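CCHC-type domain-containing protein (Trypanosoma brucei brucei, PDB 7C45) trims guide RNAs as an RNase D ribonuclease, probably a 3'-5' exonuclease of the RNase H-like clan that also carries zinc knuckles. Local coordinates at residues Y14-V19 with K67-F73; R56-V60 with W175-L180. One frame throughout, in Å; residues are numbered along the deposited sequence.

Contact 1: residues Y14-V19 with K67-F73; sequences YPYRVV and KPVVFLF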
# COMPACT_ATOMS: atom_id res chain seq x y z
N TYR A 14 -15.18 -1.05 -8.96
CA TYR A 14 -15.80 -0.16 -7.99
C TYR A 14 -15.72 1.29 -8.48
O TYR A 14 -14.61 1.78 -8.75
CB TYR A 14 -15.14 -0.25 -6.63
CG TYR A 14 -15.38 -1.49 -5.80
CD1 TYR A 14 -16.17 -2.55 -6.27
CD2 TYR A 14 -14.82 -1.61 -4.54
CE1 TYR A 14 -16.39 -3.68 -5.48
CE2 TYR A 14 -15.02 -2.72 -3.76
CZ TYR A 14 -15.81 -3.76 -4.23
OH TYR A 14 -16.00 -4.85 -3.42
N PRO A 15 -16.84 1.98 -8.63
CA PRO A 15 -16.77 3.40 -8.99
C PRO A 15 -16.29 4.23 -7.81
O PRO A 15 -16.40 3.83 -6.66
CB PRO A 15 -18.22 3.74 -9.36
CG PRO A 15 -19.06 2.66 -8.76
CD PRO A 15 -18.20 1.55 -8.26
N TYR A 16 -15.74 5.39 -8.12
CA TYR A 16 -15.45 6.35 -7.06
C TYR A 16 -16.64 7.28 -6.83
O TYR A 16 -17.48 7.51 -7.72
CB TYR A 16 -14.21 7.18 -7.37
CG TYR A 16 -14.32 8.13 -8.53
CD1 TYR A 16 -14.98 9.34 -8.41
CD2 TYR A 16 -13.71 7.84 -9.75
CE1 TYR A 16 -15.10 10.22 -9.48
CE2 TYR A 16 -13.82 8.71 -10.82
CZ TYR A 16 -14.50 9.90 -10.68
OH TYR A 16 -14.61 10.77 -11.73
N ARG A 17 -16.68 7.84 -5.63
CA ARG A 17 -17.70 8.80 -5.22
C ARG A 17 -17.01 9.91 -4.46
O ARG A 17 -16.42 9.65 -3.42
CB ARG A 17 -18.74 8.15 -4.33
CG ARG A 17 -19.96 8.99 -4.09
CD ARG A 17 -21.13 8.05 -3.87
NE ARG A 17 -21.24 7.15 -5.00
CZ ARG A 17 -21.76 5.93 -4.95
NH1 ARG A 17 -21.81 5.19 -6.06
NH2 ARG A 17 -22.21 5.43 -3.80
N VAL A 18 -17.08 11.14 -4.99
CA VAL A 18 -16.46 12.29 -4.33
C VAL A 18 -17.27 12.66 -3.10
O VAL A 18 -18.49 12.86 -3.18
CB VAL A 18 -16.36 13.48 -5.29
CG1 VAL A 18 -15.83 14.72 -4.54
CG2 VAL A 18 -15.49 13.15 -6.47
N VAL A 19 -16.61 12.78 -1.97
CA VAL A 19 -17.27 13.13 -0.72
C VAL A 19 -16.82 14.55 -0.38
O VAL A 19 -15.73 14.77 0.15
CB VAL A 19 -16.95 12.13 0.40
CG1 VAL A 19 -17.59 12.56 1.71
CG2 VAL A 19 -17.45 10.74 -0.01
N LYS A 67 -19.01 -1.91 1.17
CA LYS A 67 -19.72 -1.28 0.07
C LYS A 67 -18.83 -1.24 -1.17
O LYS A 67 -17.63 -0.96 -1.05
CB LYS A 67 -20.19 0.11 0.48
CG LYS A 67 -21.07 0.79 -0.54
CD LYS A 67 -21.42 2.20 -0.16
CE LYS A 67 -22.81 2.55 -0.64
NZ LYS A 67 -23.80 1.49 -0.27
N PRO A 68 -19.35 -1.52 -2.35
CA PRO A 68 -18.53 -1.58 -3.58
C PRO A 68 -18.31 -0.20 -4.19
O PRO A 68 -18.74 0.08 -5.32
CB PRO A 68 -19.38 -2.48 -4.50
CG PRO A 68 -20.76 -2.15 -4.10
CD PRO A 68 -20.72 -2.00 -2.61
N VAL A 69 -17.62 0.67 -3.45
CA VAL A 69 -17.39 2.04 -3.87
C VAL A 69 -16.04 2.48 -3.32
O VAL A 69 -15.58 1.97 -2.30
CB VAL A 69 -18.51 3.00 -3.37
CG1 VAL A 69 -18.39 3.24 -1.89
CG2 VAL A 69 -18.49 4.32 -4.12
N VAL A 70 -15.43 3.45 -3.99
CA VAL A 70 -14.24 4.13 -3.47
C VAL A 70 -14.67 5.53 -3.04
O VAL A 70 -15.16 6.30 -3.87
CB VAL A 70 -13.12 4.19 -4.52
CG1 VAL A 70 -11.94 5.05 -4.02
CG2 VAL A 70 -12.68 2.79 -4.90
N PHE A 71 -14.54 5.84 -1.76
CA PHE A 71 -14.88 7.19 -1.31
C PHE A 71 -13.65 8.07 -1.51
O PHE A 71 -12.56 7.70 -1.08
CB PHE A 71 -15.29 7.20 0.16
CG PHE A 71 -16.61 6.50 0.45
CD1 PHE A 71 -17.78 6.96 -0.12
CD2 PHE A 71 -16.66 5.43 1.35
CE1 PHE A 71 -18.99 6.34 0.17
CE2 PHE A 71 -17.85 4.80 1.65
CZ PHE A 71 -19.02 5.26 1.07
N LEU A 72 -13.83 9.21 -2.15
CA LEU A 72 -12.77 10.20 -2.27
C LEU A 72 -13.15 11.36 -1.36
O LEU A 72 -13.98 12.19 -1.72
CB LEU A 72 -12.57 10.66 -3.70
CG LEU A 72 -12.30 9.55 -4.72
CD1 LEU A 72 -12.27 10.14 -6.10
CD2 LEU A 72 -10.96 8.88 -4.38
N PHE A 73 -12.55 11.40 -0.18
CA PHE A 73 -12.88 12.45 0.77
C PHE A 73 -12.15 13.71 0.37
O PHE A 73 -10.92 13.75 0.39
CB PHE A 73 -12.50 12.04 2.19
CG PHE A 73 -13.36 10.96 2.75
CD1 PHE A 73 -14.61 11.25 3.27
CD2 PHE A 73 -12.92 9.64 2.77
CE1 PHE A 73 -15.41 10.26 3.80
CE2 PHE A 73 -13.72 8.64 3.32
CZ PHE A 73 -14.96 8.96 3.84

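Contact 2: residues R56-V60 with W175-L180; sequences RISLV and WDIRPL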
# COMPACT_ATOMS: atom_id res chain seq x y z
N ARG A 56 0.03 19.61 2.07
CA ARG A 56 -1.32 19.77 2.61
C ARG A 56 -2.23 18.67 2.09
O ARG A 56 -2.25 18.40 0.89
CB ARG A 56 -1.87 21.13 2.20
CG ARG A 56 -3.21 21.47 2.78
CD ARG A 56 -3.54 22.90 2.37
NE ARG A 56 -4.84 23.35 2.83
CZ ARG A 56 -5.29 24.59 2.66
NH1 ARG A 56 -4.52 25.50 2.06
NH2 ARG A 56 -6.49 24.92 3.11
N ILE A 57 -2.93 17.99 2.99
CA ILE A 57 -3.81 16.91 2.56
C ILE A 57 -4.88 17.46 1.62
O ILE A 57 -5.54 18.46 1.92
CB ILE A 57 -4.46 16.22 3.75
CG1 ILE A 57 -3.43 15.37 4.50
CG2 ILE A 57 -5.61 15.36 3.28
CD1 ILE A 57 -3.94 14.81 5.79
N SER A 58 -5.05 16.81 0.47
CA SER A 58 -6.09 17.17 -0.49
C SER A 58 -7.24 16.17 -0.44
O SER A 58 -8.39 16.54 -0.19
CB SER A 58 -5.49 17.24 -1.89
OG SER A 58 -6.47 17.57 -2.86
N LEU A 59 -6.92 14.90 -0.66
CA LEU A 59 -7.88 13.80 -0.63
C LEU A 59 -7.44 12.75 0.39
O LEU A 59 -6.25 12.52 0.57
CB LEU A 59 -7.98 13.12 -2.00
CG LEU A 59 -8.42 13.97 -3.19
CD1 LEU A 59 -8.36 13.18 -4.50
CD2 LEU A 59 -9.84 14.56 -2.94
N VAL A 60 -8.41 12.15 1.08
CA VAL A 60 -8.22 10.86 1.75
C VAL A 60 -9.14 9.87 1.06
O VAL A 60 -10.32 10.17 0.87
CB VAL A 60 -8.51 10.94 3.26
CG1 VAL A 60 -8.46 9.53 3.88
CG2 VAL A 60 -7.55 11.91 3.93
N TRP A 175 -2.67 18.75 -6.63
CA TRP A 175 -3.92 18.33 -6.01
C TRP A 175 -4.70 19.49 -5.39
O TRP A 175 -5.67 19.24 -4.66
CB TRP A 175 -3.65 17.24 -4.97
CG TRP A 175 -3.17 15.98 -5.61
CD1 TRP A 175 -1.88 15.54 -5.70
CD2 TRP A 175 -3.97 15.01 -6.29
NE1 TRP A 175 -1.82 14.35 -6.37
CE2 TRP A 175 -3.09 14.00 -6.76
CE3 TRP A 175 -5.34 14.88 -6.55
CZ2 TRP A 175 -3.54 12.89 -7.46
CZ3 TRP A 175 -5.79 13.79 -7.26
CH2 TRP A 175 -4.90 12.80 -7.70
N ASP A 176 -4.31 20.72 -5.68
CA ASP A 176 -5.03 21.87 -5.17
C ASP A 176 -6.20 22.31 -6.04
O ASP A 176 -7.08 23.03 -5.56
CB ASP A 176 -4.08 23.06 -5.01
CG ASP A 176 -3.39 23.46 -6.33
OD1 ASP A 176 -3.03 22.58 -7.14
OD2 ASP A 176 -3.19 24.66 -6.51
N ILE A 177 -6.23 21.90 -7.31
CA ILE A 177 -7.23 22.45 -8.22
C ILE A 177 -8.60 21.89 -7.87
O ILE A 177 -8.74 20.72 -7.50
CB ILE A 177 -6.87 22.14 -9.69
CG1 ILE A 177 -6.71 20.64 -9.90
CG2 ILE A 177 -5.62 22.88 -10.12
CD1 ILE A 177 -6.61 20.27 -11.36
N ARG A 178 -9.61 22.75 -7.97
CA ARG A 178 -11.00 22.34 -7.78
C ARG A 178 -11.85 22.98 -8.87
O ARG A 178 -11.68 24.15 -9.19
CB ARG A 178 -11.53 22.72 -6.40
CG ARG A 178 -10.94 21.93 -5.25
CD ARG A 178 -11.21 20.43 -5.41
NE ARG A 178 -10.75 19.67 -4.26
CZ ARG A 178 -9.48 19.30 -4.06
NH1 ARG A 178 -8.55 19.62 -4.94
NH2 ARG A 178 -9.16 18.60 -2.99
N PRO A 179 -12.76 22.22 -9.46
CA PRO A 179 -12.98 20.79 -9.27
C PRO A 179 -11.81 19.99 -9.79
O PRO A 179 -11.12 20.43 -10.70
CB PRO A 179 -14.23 20.51 -10.11
CG PRO A 179 -14.18 21.56 -11.18
CD PRO A 179 -13.62 22.77 -10.51
N LEU A 180 -11.57 18.81 -9.20
CA LEU A 180 -10.57 17.90 -9.74
C LEU A 180 -11.11 17.26 -11.02
O LEU A 180 -12.23 16.74 -11.01
CB LEU A 180 -10.23 16.84 -8.71
CG LEU A 180 -9.39 17.31 -7.50
CD1 LEU A 180 -9.47 16.31 -6.36
CD2 LEU A 180 -7.93 17.56 -7.91

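Contact 1: residues Y14-V19 with K67-F73
One edge strand of the exonuclease domain's mixed sheet, 16-19, pairs in parallel with strand 70-74; Pro15, just ahead of it, Arg17 and Val19 bond to Val70 and Leu72. Four backbone hydrogen bonds zip the pair: Val70 N to Pro15 O (2.9 Å), Arg17 N to Val70 O (2.8 Å), Leu72 N to Arg17 O (2.9 Å) and Val19 N to Leu72 O (2.7 Å). The axes of the short segments 16-19 and 70-73 cross at -27°. Ahead of the paired residues, Pro68 is the centre of an inverse gamma turn and offers CA and CB to one face of the Tyr14 ring; its CB lies 3.8 Å from the centroid of the Tyr14 ring, a CH-pi contact in which the two side chains cross at about a right angle. On the sheet face of Arg17 and Val19, CG2 of Val69 sits over the centre of the Arg17 guanidinium, with Arg17 CZ 3.7 Å from Val69 CG2; a bend at chi3 (-56°) folds the arginine's end back over this methyl. Farther along the same face, Val19 splits its branches: CG2 meets CD1 of Phe71, while CG1 lies 3.6 Å from Phe73 CD1, side by side with that ring. The other face carries Tyr16, Val18, Val70 and Leu72. There Leu72 CD1 meets Tyr16 CD1 at 3.6 Å, although the far end of the tyrosine leads away from the strand pair. Helix 182-202 lies against this face, touching Tyr16 and Val70, and its Arg193 NE bonds to Tyr14 O. Helix 22-33 packs on Phe71 and Phe73, on the face of Arg17 and Val19, and strand 57-64 continues the sheet beyond 70-74.

Contact 2: residues R56-V60 with W175-L180
Ser58 and Arg178 meet edge-on: the serine OG lies almost in the guanidinium plane and takes a straight hydrogen bond from Arg178 NH2 (2.9 Å, 168° at the hydrogen). The same hydroxyl donates to Trp175 O, with Ser58 OG 2.6 Å from that oxygen. With OG anti to the serine's backbone N (chi1 179°), the hydroxyl is placed between the carbonyl and the arginine. Arg178 turns back on its own loop through a bend at chi2 (-59°), which brings NH1 to two carbonyls: Trp175 O at 2.9 Å and Ile177 O at 2.8 Å. In both cases NH1 stands above the carbonyl plane, while each oxygen remains close to the guanidinium plane. Leu180 covers one face of this group, its CD1 3.7 Å above the plane and over the centre. That methyl also meets Leu59 tip to tip, Leu59 CD1 to Leu180 CD1 being 3.8 Å. Leu59 CD1 touches Trp175 CZ3 as well, the leucine crossing the indole at about a right angle; the side chains of Leu59 and Arg178 run past each other in opposite directions, with Leu59 CD2 near Arg178 NH2. Ser58 and Leu59 can both turn to the loop because they form a classic beta bulge opposite Glu43. Trp175 also packs on Glu43, a calcium ligand, and on a phosphate of the bound RNA, so the loop borders the active site. Asp74 forms a salt bridge with Arg178 NE. Bonds to Ser58, two loop carbonyls and Asp74 thus fix the guanidinium's rotation, and the carboxylate probably offsets its charge. Trp175 O accepts from Ser58 OG, which ties the loop backbone to the bulged strand, and from Arg178 NH1, which braces the loop on itself, while the leucines supply an apolar cover.

How the contacts relate
Contacts 1 and 2 lie about 15 Å apart, centre to centre, in the exonuclease domain and share one sheet: strands 57-64 and 70-74, consecutive in the chain, are antiparallel neighbours. They touch directly where Phe73 N reaches Val60 O at 2.8 Å, a probable hydrogen bond. Their segments alternate along the chain, in the order 14-19, 56-60, 67-73, 175-180. Contact 1 adds the outer strand at one border of the sheet, whereas contact 2 attaches the loop preceding helix 182-202 farther inward. That helix touches both contacts and carries the calcium ligand Asp191; strand 37-44, bearing Asp41 and Glu43, pairs with 57-64. The metal ligands thus lie on elements adjoining these contacts.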